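Local coordinates for protein PBP5 (Haemophilus influenzae, PDB 3A3J) that removes the C-terminal D-alanyl residue from sugar-peptide precursors of the bacterial cell wall, acting as a serine-type D-Ala-D-Ala carboxypeptidase, at residues 199-204 with 212-217; 11-16 with 226-231; 95-100 with 169-174. All coordinates share one frame; numbering follows the deposited sequence.

All three contacts lie in the carboxypeptidase domain, a member of the beta-lactamase clan. Contacts 1 and 2 belong to its five-stranded antiparallel sheet, and their centres are about 9 Å apart. They meet where strand 210-218 pairs with strand 224-232. Contact 2 joins the sheet's first strand along the chain, 11-16, to its last, 224-232, so the chain between them holds contact 3 and then contact 1. Contact 3 is in the helical part, its centre about 10 Å from that of contact 1 and about 19 Å from that of contact 2. Contacts 1 and 3 touch through Lys202 and Ile96, and through Asp199 and Tyr169. Edge strand 197-206 and helix 88-98 thus border the same active site, with Lys202 NZ weakly hydrogen-bonded to Ser99 OG.

Contact 1 of 3, residues 199-204 with 212-217; sequences DGMKTG and NLVASA. With SO4 (sulfate ion), chain B.
The carbonyl oxygen Val214 O is gripped by two neighbouring amides, Met201 N at 2.7 Å and Lys202 N at 3.1 Å. This is a classic beta bulge in the antiparallel hairpin of strands 197-206 and 210-218. The peptide bond before Met201 is cis. The Lys202 bond lies in the carbonyl plane and is straighter, 155° at the hydrogen against 133° for Met201. Val214 N returns a bond to Lys202 O. A second classic bulge sets Asp199 and Gly200 opposite Ser216.

Lys202, Thr203 and Gly204 form the Lys-Thr-Gly motif of this serine peptidase family, and Lys202 probably binds substrate. Met201 and Val214 run side by side, with Met201 CB 3.9 Å from Val214 CG1. On the other face of the sheet Thr203 CG2 meets Leu213 CD1 at 3.6 Å. Asn212 OD1 comes within 3.0 Å of Gly204 CA, a fit that depends on the bare glycine, while Asn212 ND2 is held by Pro34 O.

A sulfate ion, probably from the crystallisation liquor, is shared with Arg238. Thr203 has OG1 between its own N and carbonyl carbon (chi1 53°), and from there OG1 donates a 2.7 Å hydrogen bond to sulfate O1.

Contact 2 of 3, residues 11-16 with 226-231; sequences TYVLMD and ISVVMG
Thr11 to Met15 pair with Ile226 to Met230 as two antiparallel strands of the central sheet. They set the sheet's first strand along the chain beside its last, although more than 200 residues separate them in the chain.

The backbone bonds come in three two-way pairs. Thr11 pairs with Met230, Val13 with Val228 and Met15 with Ile226. The shortest is Met230 N to Thr11 O, 2.8 Å. Val13 N and Val228 O are 2.9 Å apart. Between these pairs the strands come closer, with the CA atoms of Tyr12 and Val229 4.2 Å apart. Contacts of CA-H to oxygen add to the ladder, as from Ser227 CA to Val13 O at 3.4 Å.

The apolar contacts fall on two faces. On one, Thr11 and Met230 point the same way and lie alongside. Thr11 has CG2 anti to its backbone N (chi1 -83° for OG1), which brings this methyl to 3.8 Å from Met230 SD. The Val13 and Val228 side chains cross at a slant, with Val13 CG1 4.0 Å from Val228 CG2. Further along, Met15 lies beside Ile226 and meets it tip to tip, CE to CD1, at 4.1 Å. On the other face Tyr12 makes its contact close to the backbone: CB touches Val229 CG1 at 4.0 Å, while the ring leads away. Leu14 instead reaches Ser227 CB with its terminal CD1.

Each strand has a further neighbour in the sheet. Strand 11-16 is bonded to the short strands that follow it, and strand 224-232 to strand 210-218. Helix 151-164 packs on the face of Thr11, Val13, Met15 and Ile226, through Ala151, Ala155 and Ala159. Helix 235-252 packs on the other face, where Leu246 meets Leu14 and Ser227, and Ser242 and Leu245 meet Val229.

Contact 3 of 3, residues 95-100 with 169-174; sequences VIVVSG and YKIYSE
The end of the helix that leads into the active-site residue Ser99 packs through Ile96 and Val97 on Ile171, Tyr172 and Glu174, in the loop after helix 166-169. Ser99 leaves the helix with a positive phi of 55°, and Gly100 then occupies the N-cap position of helix 101-112. The contact is made by helix residues just before Ser99, and no hydrogen bond crosses it.

Ile96 is the central side chain. Its CG2 methyl sits over the middle of one face of the Tyr172 ring, 3.7 Å from the ring centroid and 8° off the ring normal. This is a CH-pi contact. CG2 is anti to the backbone N of Ile96 (chi1 -75° for CG1), while the other branch runs along the CE2 side of the ring. Ile96 CD1 lies 3.8 Å from Tyr172 CE2. The same CG2 also meets Ile171 CG2 at 3.6 Å, so one methyl fills the corner between Ile171 and the ring.

Val97 continues the packing one residue on. Its CG2 touches Ile171 CG2 at 3.8 Å and Ile171 O at 3.7 Å. Its CG1 lies 3.6 Å from Glu174 O. The Glu174 chain crosses Val97 at about a right angle, and its carboxylate forms a salt bridge with Arg93 through OE2. Within the loop, Glu174 N donates to Ile171 O. The CB atoms of both residues point toward the helix.

Lys202 of strand 197-206 reaches the end of the helix, with NZ hydrogen-bonded to Ile96 O and weakly to Ser99 OG. Helix 38-51 touches both Ile96 and Tyr172 through Ser43. Helix 151-164 meets Tyr172 through Ile161, and helix 101-112 packs against Val95.

Contact 1 of 3, residues 199-204 with 212-217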
ATOM      1  N   ASP A 199      11.113   4.089   5.017  1.00 27.80           N
ATOM      2  CA  ASP A 199      10.311   5.209   5.508  1.00 24.86           C
ATOM      3  C   ASP A 199       8.894   4.832   5.930  1.00 25.15           C
ATOM      4  O   ASP A 199       8.052   5.727   6.144  1.00 22.76           O
ATOM      5  CB  ASP A 199      10.312   6.353   4.496  1.00 25.90           C
ATOM      6  CG  ASP A 199       9.615   5.975   3.167  1.00 26.06           C
ATOM      7  OD1 ASP A 199       9.034   4.855   3.013  1.00 23.89           O
ATOM      8  OD2 ASP A 199       9.638   6.828   2.287  1.00 29.90           O
ATOM      9  N   GLY A 200       8.676   3.518   6.113  1.00 25.94           N
ATOM     10  CA  GLY A 200       7.444   2.944   6.662  1.00 25.95           C
ATOM     11  C   GLY A 200       7.653   1.479   6.936  1.00 25.73           C
ATOM     12  O   GLY A 200       8.692   0.941   6.593  1.00 27.14           O
ATOM     13  N   MET A 201       6.668   0.767   7.467  1.00 25.67           N
ATOM     14  CA  MET A 201       5.309   1.304   7.661  1.00 28.16           C
ATOM     15  C   MET A 201       4.707   0.974   9.034  1.00 25.48           C
ATOM     16  O   MET A 201       4.317   1.855   9.748  1.00 24.96           O
ATOM     17  CB  MET A 201       4.413   0.718   6.545  1.00 27.77           C
ATOM     18  CG  MET A 201       3.005   1.146   6.530  1.00 36.05           C
ATOM     19  SD  MET A 201       2.294   1.013   4.828  1.00 42.72           S
ATOM     20  CE  MET A 201       3.214   2.212   3.905  1.00 39.51           C
ATOM     21  N   LYS A 202       4.624  -0.303   9.401  1.00 24.25           N
ATOM     22  CA  LYS A 202       3.874  -0.600  10.591  1.00 24.77           C
ATOM     23  C   LYS A 202       4.235  -1.955  11.124  1.00 23.33           C
ATOM     24  O   LYS A 202       4.411  -2.857  10.356  1.00 22.73           O
ATOM     25  CB  LYS A 202       2.367  -0.595  10.195  1.00 25.94           C
ATOM     26  CG  LYS A 202       1.362  -1.093  11.284  1.00 26.35           C
ATOM     27  CD  LYS A 202       1.237  -0.183  12.458  1.00 31.63           C
ATOM     28  CE  LYS A 202       1.181   1.283  12.191  1.00 30.07           C
ATOM     29  NZ  LYS A 202       0.858   1.858  13.542  1.00 37.66           N
ATOM     30  N   THR A 203       4.272  -2.105  12.448  1.00 23.33           N
ATOM     31  CA  THR A 203       4.655  -3.360  13.093  1.00 22.34           C
ATOM     32  C   THR A 203       3.497  -3.976  13.829  1.00 21.73           C
ATOM     33  O   THR A 203       2.517  -3.291  14.101  1.00 20.72           O
ATOM     34  CB  THR A 203       5.729  -3.070  14.189  1.00 24.94           C
ATOM     35  OG1 THR A 203       5.243  -2.043  15.089  1.00 25.73           O
ATOM     36  CG2 THR A 203       6.962  -2.481  13.547  1.00 23.37           C
ATOM     37  N   GLY A 204       3.609  -5.257  14.170  1.00 20.36           N
ATOM     38  CA  GLY A 204       2.558  -5.894  14.939  1.00 23.29           C
ATOM     39  C   GLY A 204       3.078  -7.217  15.472  1.00 23.71           C
ATOM     40  O   GLY A 204       4.185  -7.673  15.090  1.00 23.49           O
ATOM     41  N   ASN A 212       5.137  -9.287  13.004  1.00 22.33           N
ATOM     42  CA  ASN A 212       4.930  -8.973  11.621  1.00 21.78           C
ATOM     43  C   ASN A 212       5.338  -7.547  11.350  1.00 20.63           C
ATOM     44  O   ASN A 212       5.526  -6.731  12.280  1.00 22.09           O
ATOM     45  CB  ASN A 212       3.448  -9.338  11.202  1.00 20.54           C
ATOM     46  CG  ASN A 212       2.397  -8.483  11.903  1.00 21.94           C
ATOM     47  OD1 ASN A 212       2.635  -7.324  12.289  1.00 24.73           O
ATOM     48  ND2 ASN A 212       1.212  -9.011  11.992  1.00 23.41           N
ATOM     49  N   LEU A 213       5.588  -7.221  10.101  1.00 20.12           N
ATOM     50  CA  LEU A 213       6.023  -5.862   9.827  1.00 21.02           C
ATOM     51  C   LEU A 213       5.727  -5.575   8.384  1.00 21.91           C
ATOM     52  O   LEU A 213       5.886  -6.428   7.570  1.00 24.63           O
ATOM     53  CB  LEU A 213       7.556  -5.760  10.035  1.00 21.50           C
ATOM     54  CG  LEU A 213       8.323  -4.531   9.517  1.00 22.71           C
ATOM     55  CD1 LEU A 213       7.831  -3.274  10.128  1.00 28.40           C
ATOM     56  CD2 LEU A 213       9.910  -4.599   9.611  1.00 25.68           C
ATOM     57  N   VAL A 214       5.307  -4.361   8.073  1.00 23.42           N
ATOM     58  CA  VAL A 214       5.145  -3.914   6.734  1.00 23.63           C
ATOM     59  C   VAL A 214       6.167  -2.818   6.519  1.00 23.01           C
ATOM     60  O   VAL A 214       6.166  -1.839   7.232  1.00 25.77           O
ATOM     61  CB  VAL A 214       3.690  -3.381   6.528  1.00 23.00           C
ATOM     62  CG1 VAL A 214       3.544  -2.785   5.113  1.00 24.58           C
ATOM     63  CG2 VAL A 214       2.768  -4.544   6.632  1.00 18.65           C
ATOM     64  N   ALA A 215       7.084  -2.980   5.581  1.00 23.96           N
ATOM     65  CA  ALA A 215       8.109  -1.961   5.408  1.00 23.57           C
ATOM     66  C   ALA A 215       8.105  -1.489   3.973  1.00 24.88           C
ATOM     67  O   ALA A 215       7.714  -2.213   3.072  1.00 24.69           O
ATOM     68  CB  ALA A 215       9.533  -2.519   5.831  1.00 22.78           C
ATOM     69  N   SER A 216       8.509  -0.257   3.759  1.00 26.51           N
ATOM     70  CA  SER A 216       8.672   0.195   2.434  1.00 27.84           C
ATOM     71  C   SER A 216       9.932   1.042   2.422  1.00 28.91           C
ATOM     72  O   SER A 216      10.214   1.745   3.406  1.00 30.24           O
ATOM     73  CB  SER A 216       7.459   1.020   1.995  1.00 28.89           C
ATOM     74  OG  SER A 216       7.620   1.498   0.638  1.00 27.83           O
ATOM     75  N   ALA A 217      10.699   0.950   1.322  1.00 29.95           N
ATOM     76  CA  ALA A 217      12.015   1.623   1.146  1.00 31.37           C
ATOM     77  C   ALA A 217      12.161   2.075  -0.307  1.00 32.17           C
ATOM     78  O   ALA A 217      11.578   1.456  -1.198  1.00 33.15           O
ATOM     79  CB  ALA A 217      13.141   0.686   1.452  1.00 28.88           C
TER
HETATM   80  S   SO4 B   1       4.980  -4.102  18.030  1.00 27.74           S
HETATM   81  O1  SO4 B   1       4.163  -3.088  17.351  1.00 23.59           O
HETATM   82  O2  SO4 B   1       4.826  -5.487  17.585  1.00 22.08           O
HETATM   83  O3  SO4 B   1       6.312  -3.587  17.791  1.00 27.04           O
HETATM   84  O4  SO4 B   1       4.572  -4.259  19.476  1.00 23.23           O

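Contact 2 of 3, residues 11-16 with 226-231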
ATOM      1  N   THR A  11       4.851 -16.231   6.363  1.00 30.74           N
ATOM      2  CA  THR A  11       4.207 -15.697   5.189  1.00 29.47           C
ATOM      3  C   THR A  11       4.976 -14.439   4.892  1.00 28.93           C
ATOM      4  O   THR A  11       5.470 -13.834   5.836  1.00 28.86           O
ATOM      5  CB  THR A  11       2.763 -15.235   5.610  1.00 30.27           C
ATOM      6  OG1 THR A  11       1.863 -16.337   5.599  1.00 33.80           O
ATOM      7  CG2 THR A  11       2.277 -14.149   4.830  1.00 25.68           C
ATOM      8  N   TYR A  12       5.058 -14.022   3.620  1.00 28.19           N
ATOM      9  CA  TYR A  12       5.651 -12.775   3.256  1.00 29.24           C
ATOM     10  C   TYR A  12       5.448 -12.423   1.802  1.00 30.12           C
ATOM     11  O   TYR A  12       5.145 -13.272   0.956  1.00 31.29           O
ATOM     12  CB  TYR A  12       7.159 -12.816   3.528  1.00 31.05           C
ATOM     13  CG  TYR A  12       7.993 -13.806   2.694  1.00 32.57           C
ATOM     14  CD1 TYR A  12       8.475 -13.477   1.418  1.00 35.01           C
ATOM     15  CD2 TYR A  12       8.323 -15.016   3.211  1.00 29.71           C
ATOM     16  CE1 TYR A  12       9.283 -14.395   0.685  1.00 35.08           C
ATOM     17  CE2 TYR A  12       9.093 -15.873   2.548  1.00 35.97           C
ATOM     18  CZ  TYR A  12       9.583 -15.587   1.297  1.00 37.41           C
ATOM     19  OH  TYR A  12      10.340 -16.564   0.693  1.00 41.50           O
ATOM     20  N   VAL A  13       5.650 -11.174   1.469  1.00 30.02           N
ATOM     21  CA  VAL A  13       5.502 -10.816   0.096  1.00 31.53           C
ATOM     22  C   VAL A  13       6.470  -9.665  -0.086  1.00 30.94           C
ATOM     23  O   VAL A  13       6.721  -8.929   0.887  1.00 28.61           O
ATOM     24  CB  VAL A  13       4.042 -10.354  -0.231  1.00 33.39           C
ATOM     25  CG1 VAL A  13       3.900  -8.886  -0.013  1.00 32.78           C
ATOM     26  CG2 VAL A  13       3.732 -10.603  -1.665  1.00 37.93           C
ATOM     27  N   LEU A  14       7.042  -9.522  -1.294  1.00 29.46           N
ATOM     28  CA  LEU A  14       7.795  -8.333  -1.625  1.00 29.21           C
ATOM     29  C   LEU A  14       7.194  -7.841  -2.944  1.00 31.17           C
ATOM     30  O   LEU A  14       6.919  -8.678  -3.831  1.00 31.82           O
ATOM     31  CB  LEU A  14       9.263  -8.708  -1.906  1.00 29.14           C
ATOM     32  CG  LEU A  14      10.165  -7.551  -2.429  1.00 28.23           C
ATOM     33  CD1 LEU A  14      10.251  -6.464  -1.306  1.00 26.81           C
ATOM     34  CD2 LEU A  14      11.615  -7.981  -2.792  1.00 30.05           C
ATOM     35  N   MET A  15       7.034  -6.529  -3.142  1.00 30.75           N
ATOM     36  CA  MET A  15       6.300  -6.082  -4.315  1.00 31.09           C
ATOM     37  C   MET A  15       6.830  -4.716  -4.684  1.00 30.87           C
ATOM     38  O   MET A  15       7.099  -3.923  -3.801  1.00 32.98           O
ATOM     39  CB  MET A  15       4.768  -6.053  -4.009  1.00 32.11           C
ATOM     40  CG  MET A  15       3.957  -5.094  -4.884  1.00 33.34           C
ATOM     41  SD  MET A  15       2.217  -4.689  -4.358  1.00 36.38           S
ATOM     42  CE  MET A  15       2.294  -2.960  -4.078  1.00 31.74           C
ATOM     43  N   ASP A  16       7.010  -4.435  -5.966  1.00 29.49           N
ATOM     44  CA  ASP A  16       7.362  -3.112  -6.428  1.00 29.94           C
ATOM     45  C   ASP A  16       6.130  -2.231  -6.319  1.00 31.02           C
ATOM     46  O   ASP A  16       5.054  -2.591  -6.818  1.00 29.46           O
ATOM     47  CB  ASP A  16       7.805  -3.132  -7.921  1.00 30.14           C
ATOM     48  CG  ASP A  16       8.219  -1.771  -8.416  1.00 32.58           C
ATOM     49  OD1 ASP A  16       9.430  -1.380  -8.331  1.00 39.43           O
ATOM     50  OD2 ASP A  16       7.334  -1.026  -8.822  1.00 35.94           O
ATOM     51  N   ILE A 226       7.850  -2.596  -1.208  1.00 25.02           N
ATOM     52  CA  ILE A 226       7.106  -2.752  -0.021  1.00 25.46           C
ATOM     53  C   ILE A 226       7.268  -4.180   0.315  1.00 26.66           C
ATOM     54  O   ILE A 226       7.034  -5.028  -0.593  1.00 26.65           O
ATOM     55  CB  ILE A 226       5.588  -2.462  -0.309  1.00 25.44           C
ATOM     56  CG1 ILE A 226       5.423  -0.982  -0.588  1.00 22.98           C
ATOM     57  CG2 ILE A 226       4.709  -2.938   0.873  1.00 24.68           C
ATOM     58  CD1 ILE A 226       3.976  -0.686  -1.098  1.00 31.51           C
ATOM     59  N   SER A 227       7.666  -4.491   1.568  1.00 25.81           N
ATOM     60  CA  SER A 227       7.702  -5.891   2.005  1.00 25.39           C
ATOM     61  C   SER A 227       6.710  -6.138   3.113  1.00 26.18           C
ATOM     62  O   SER A 227       6.406  -5.197   3.855  1.00 26.90           O
ATOM     63  CB  SER A 227       9.103  -6.210   2.567  1.00 26.97           C
ATOM     64  OG  SER A 227       9.565  -5.223   3.563  1.00 25.97           O
ATOM     65  N   VAL A 228       6.301  -7.402   3.291  1.00 25.15           N
ATOM     66  CA  VAL A 228       5.462  -7.769   4.365  1.00 25.72           C
ATOM     67  C   VAL A 228       5.955  -9.121   4.841  1.00 26.01           C
ATOM     68  O   VAL A 228       6.100 -10.012   4.047  1.00 27.17           O
ATOM     69  CB  VAL A 228       3.904  -7.887   3.946  1.00 26.16           C
ATOM     70  CG1 VAL A 228       3.057  -8.214   5.147  1.00 25.39           C
ATOM     71  CG2 VAL A 228       3.409  -6.593   3.265  1.00 24.30           C
ATOM     72  N   VAL A 229       6.213  -9.264   6.142  1.00 23.80           N
ATOM     73  CA  VAL A 229       6.493 -10.559   6.718  1.00 23.85           C
ATOM     74  C   VAL A 229       5.517 -10.824   7.890  1.00 25.24           C
ATOM     75  O   VAL A 229       5.202  -9.919   8.677  1.00 24.24           O
ATOM     76  CB  VAL A 229       8.005 -10.639   7.224  1.00 23.33           C
ATOM     77  CG1 VAL A 229       8.952 -10.303   6.065  1.00 24.31           C
ATOM     78  CG2 VAL A 229       8.271  -9.623   8.389  1.00 23.24           C
ATOM     79  N   MET A 230       5.058 -12.064   8.016  1.00 25.96           N
ATOM     80  CA  MET A 230       4.133 -12.376   9.022  1.00 29.10           C
ATOM     81  C   MET A 230       4.606 -13.631   9.692  1.00 29.95           C
ATOM     82  O   MET A 230       5.260 -14.455   9.047  1.00 31.46           O
ATOM     83  CB  MET A 230       2.723 -12.588   8.397  1.00 28.50           C
ATOM     84  CG  MET A 230       2.133 -11.303   7.990  1.00 29.38           C
ATOM     85  SD  MET A 230       0.686 -11.397   6.885  1.00 28.93           S
ATOM     86  CE  MET A 230      -0.184  -9.985   7.555  1.00 30.21           C
ATOM     87  N   GLY A 231       4.263 -13.782  10.969  1.00 29.59           N
ATOM     88  CA  GLY A 231       4.613 -14.973  11.733  1.00 30.04           C
ATOM     89  C   GLY A 231       6.123 -15.152  11.820  1.00 31.34           C
ATOM     90  O   GLY A 231       6.587 -16.256  11.639  1.00 32.50           O
TER

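Contact 3 of 3, residues 95-100 with 169-174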
ATOM      1  N   VAL A  95      -1.921   6.859  16.700  1.00 24.83           N
ATOM      2  CA  VAL A  95      -2.209   5.593  16.003  1.00 23.44           C
ATOM      3  C   VAL A  95      -1.027   5.207  15.075  1.00 23.55           C
ATOM      4  O   VAL A  95      -0.593   4.094  15.076  1.00 21.45           O
ATOM      5  CB  VAL A  95      -3.456   5.772  15.055  1.00 23.31           C
ATOM      6  CG1 VAL A  95      -3.623   4.520  14.165  1.00 20.67           C
ATOM      7  CG2 VAL A  95      -4.726   6.099  15.903  1.00 21.12           C
ATOM      8  N   ILE A  96      -0.601   6.148  14.244  1.00 23.44           N
ATOM      9  CA  ILE A  96       0.440   5.880  13.256  1.00 26.43           C
ATOM     10  C   ILE A  96       1.838   5.585  13.869  1.00 26.85           C
ATOM     11  O   ILE A  96       2.349   4.521  13.647  1.00 27.31           O
ATOM     12  CB  ILE A  96       0.579   7.017  12.304  1.00 27.24           C
ATOM     13  CG1 ILE A  96      -0.595   7.011  11.290  1.00 25.30           C
ATOM     14  CG2 ILE A  96       1.964   6.882  11.582  1.00 28.27           C
ATOM     15  CD1 ILE A  96      -0.656   8.358  10.535  1.00 24.27           C
ATOM     16  N   VAL A  97       2.368   6.472  14.725  1.00 27.84           N
ATOM     17  CA  VAL A  97       3.730   6.269  15.350  1.00 26.67           C
ATOM     18  C   VAL A  97       3.773   5.227  16.453  1.00 27.30           C
ATOM     19  O   VAL A  97       4.674   4.374  16.448  1.00 28.59           O
ATOM     20  CB  VAL A  97       4.301   7.613  15.784  1.00 27.00           C
ATOM     21  CG1 VAL A  97       5.785   7.490  16.256  1.00 25.37           C
ATOM     22  CG2 VAL A  97       4.166   8.580  14.586  1.00 24.41           C
ATOM     23  N   VAL A  98       2.792   5.201  17.368  1.00 26.09           N
ATOM     24  CA  VAL A  98       2.912   4.268  18.488  1.00 26.04           C
ATOM     25  C   VAL A  98       1.782   3.295  18.631  1.00 26.37           C
ATOM     26  O   VAL A  98       1.621   2.726  19.686  1.00 25.52           O
ATOM     27  CB  VAL A  98       3.109   5.024  19.887  1.00 25.82           C
ATOM     28  CG1 VAL A  98       4.374   5.901  19.822  1.00 24.25           C
ATOM     29  CG2 VAL A  98       1.932   5.904  20.166  1.00 27.12           C
ATOM     30  N   SER A  99       0.967   3.139  17.585  1.00 27.16           N
ATOM     31  CA  SER A  99      -0.102   2.146  17.601  1.00 26.40           C
ATOM     32  C   SER A  99      -1.040   2.328  18.807  1.00 24.34           C
ATOM     33  O   SER A  99      -1.352   1.362  19.515  1.00 21.21           O
ATOM     34  CB  SER A  99       0.541   0.797  17.715  1.00 26.02           C
ATOM     35  OG  SER A  99       1.081   0.512  16.461  1.00 35.51           O
ATOM     36  N   GLY A 100      -1.397   3.577  19.103  1.00 24.72           N
ATOM     37  CA  GLY A 100      -2.202   3.804  20.357  1.00 25.83           C
ATOM     38  C   GLY A 100      -3.600   3.200  20.258  1.00 23.94           C
ATOM     39  O   GLY A 100      -4.368   3.627  19.432  1.00 24.19           O
ATOM     40  N   TYR A 169       1.375   9.676   4.898  1.00 32.49           N
ATOM     41  CA  TYR A 169       2.418   8.633   4.917  1.00 30.86           C
ATOM     42  C   TYR A 169       3.757   9.126   5.546  1.00 31.20           C
ATOM     43  O   TYR A 169       4.524   8.341   6.119  1.00 31.11           O
ATOM     44  CB  TYR A 169       2.652   8.075   3.510  1.00 30.36           C
ATOM     45  CG  TYR A 169       3.742   7.052   3.531  1.00 29.37           C
ATOM     46  CD1 TYR A 169       3.538   5.845   4.194  1.00 28.45           C
ATOM     47  CD2 TYR A 169       5.008   7.301   2.953  1.00 26.86           C
ATOM     48  CE1 TYR A 169       4.534   4.918   4.274  1.00 25.11           C
ATOM     49  CE2 TYR A 169       6.030   6.329   2.989  1.00 25.12           C
ATOM     50  CZ  TYR A 169       5.761   5.146   3.671  1.00 27.79           C
ATOM     51  OH  TYR A 169       6.716   4.155   3.783  1.00 32.60           O
ATOM     52  N   LYS A 170       4.007  10.429   5.448  1.00 30.14           N
ATOM     53  CA  LYS A 170       5.174  11.032   6.015  1.00 31.41           C
ATOM     54  C   LYS A 170       5.241  10.808   7.527  1.00 30.62           C
ATOM     55  O   LYS A 170       6.311  10.764   8.096  1.00 30.20           O
ATOM     56  CB  LYS A 170       5.174  12.525   5.712  1.00 31.69           C
ATOM     57  CG  LYS A 170       5.490  12.819   4.256  1.00 34.60           C
ATOM     58  CD  LYS A 170       5.522  14.307   4.075  1.00 37.06           C
ATOM     59  CE  LYS A 170       5.535  14.646   2.613  1.00 40.60           C
ATOM     60  NZ  LYS A 170       5.370  16.111   2.539  1.00 42.32           N
ATOM     61  N   ILE A 171       4.090  10.641   8.154  1.00 28.67           N
ATOM     62  CA  ILE A 171       4.045  10.530   9.576  1.00 27.17           C
ATOM     63  C   ILE A 171       4.642   9.176   9.986  1.00 27.18           C
ATOM     64  O   ILE A 171       5.153   9.021  11.086  1.00 28.12           O
ATOM     65  CB  ILE A 171       2.579  10.713  10.111  1.00 26.19           C
ATOM     66  CG1 ILE A 171       2.088  12.127   9.777  1.00 25.43           C
ATOM     67  CG2 ILE A 171       2.530  10.437  11.688  1.00 21.56           C
ATOM     68  CD1 ILE A 171       0.521  12.365  10.072  1.00 25.56           C
ATOM     69  N   TYR A 172       4.519   8.209   9.107  1.00 25.38           N
ATOM     70  CA  TYR A 172       5.023   6.859   9.331  1.00 26.34           C
ATOM     71  C   TYR A 172       6.561   6.738   9.474  1.00 26.16           C
ATOM     72  O   TYR A 172       7.033   5.720   9.901  1.00 26.00           O
ATOM     73  CB  TYR A 172       4.663   6.021   8.142  1.00 25.50           C
ATOM     74  CG  TYR A 172       3.234   5.628   8.153  1.00 29.67           C
ATOM     75  CD1 TYR A 172       2.870   4.377   8.550  1.00 29.61           C
ATOM     76  CD2 TYR A 172       2.234   6.537   7.818  1.00 29.69           C
ATOM     77  CE1 TYR A 172       1.557   4.031   8.614  1.00 30.75           C
ATOM     78  CE2 TYR A 172       0.895   6.165   7.840  1.00 28.61           C
ATOM     79  CZ  TYR A 172       0.590   4.931   8.241  1.00 27.89           C
ATOM     80  OH  TYR A 172      -0.716   4.526   8.293  1.00 35.46           O
ATOM     81  N   SER A 173       7.324   7.754   9.123  1.00 26.00           N
ATOM     82  CA  SER A 173       8.738   7.687   9.405  1.00 28.12           C
ATOM     83  C   SER A 173       9.120   8.561  10.666  1.00 27.93           C
ATOM     84  O   SER A 173      10.316   8.747  10.971  1.00 27.72           O
ATOM     85  CB  SER A 173       9.512   8.128   8.166  1.00 26.60           C
ATOM     86  OG  SER A 173       8.967   9.379   7.787  1.00 29.24           O
ATOM     87  N   GLU A 174       8.133   9.052  11.426  1.00 27.35           N
ATOM     88  CA  GLU A 174       8.481   9.793  12.633  1.00 27.74           C
ATOM     89  C   GLU A 174       8.976   8.740  13.616  1.00 27.35           C
ATOM     90  O   GLU A 174       8.350   7.686  13.737  1.00 28.04           O
ATOM     91  CB  GLU A 174       7.276  10.577  13.182  1.00 26.70           C
ATOM     92  CG  GLU A 174       6.940  11.718  12.243  1.00 29.04           C
ATOM     93  CD  GLU A 174       5.716  12.458  12.714  1.00 26.77           C
ATOM     94  OE1 GLU A 174       5.263  12.115  13.819  1.00 33.39           O
ATOM     95  OE2 GLU A 174       5.176  13.324  11.996  1.00 30.40           O
TER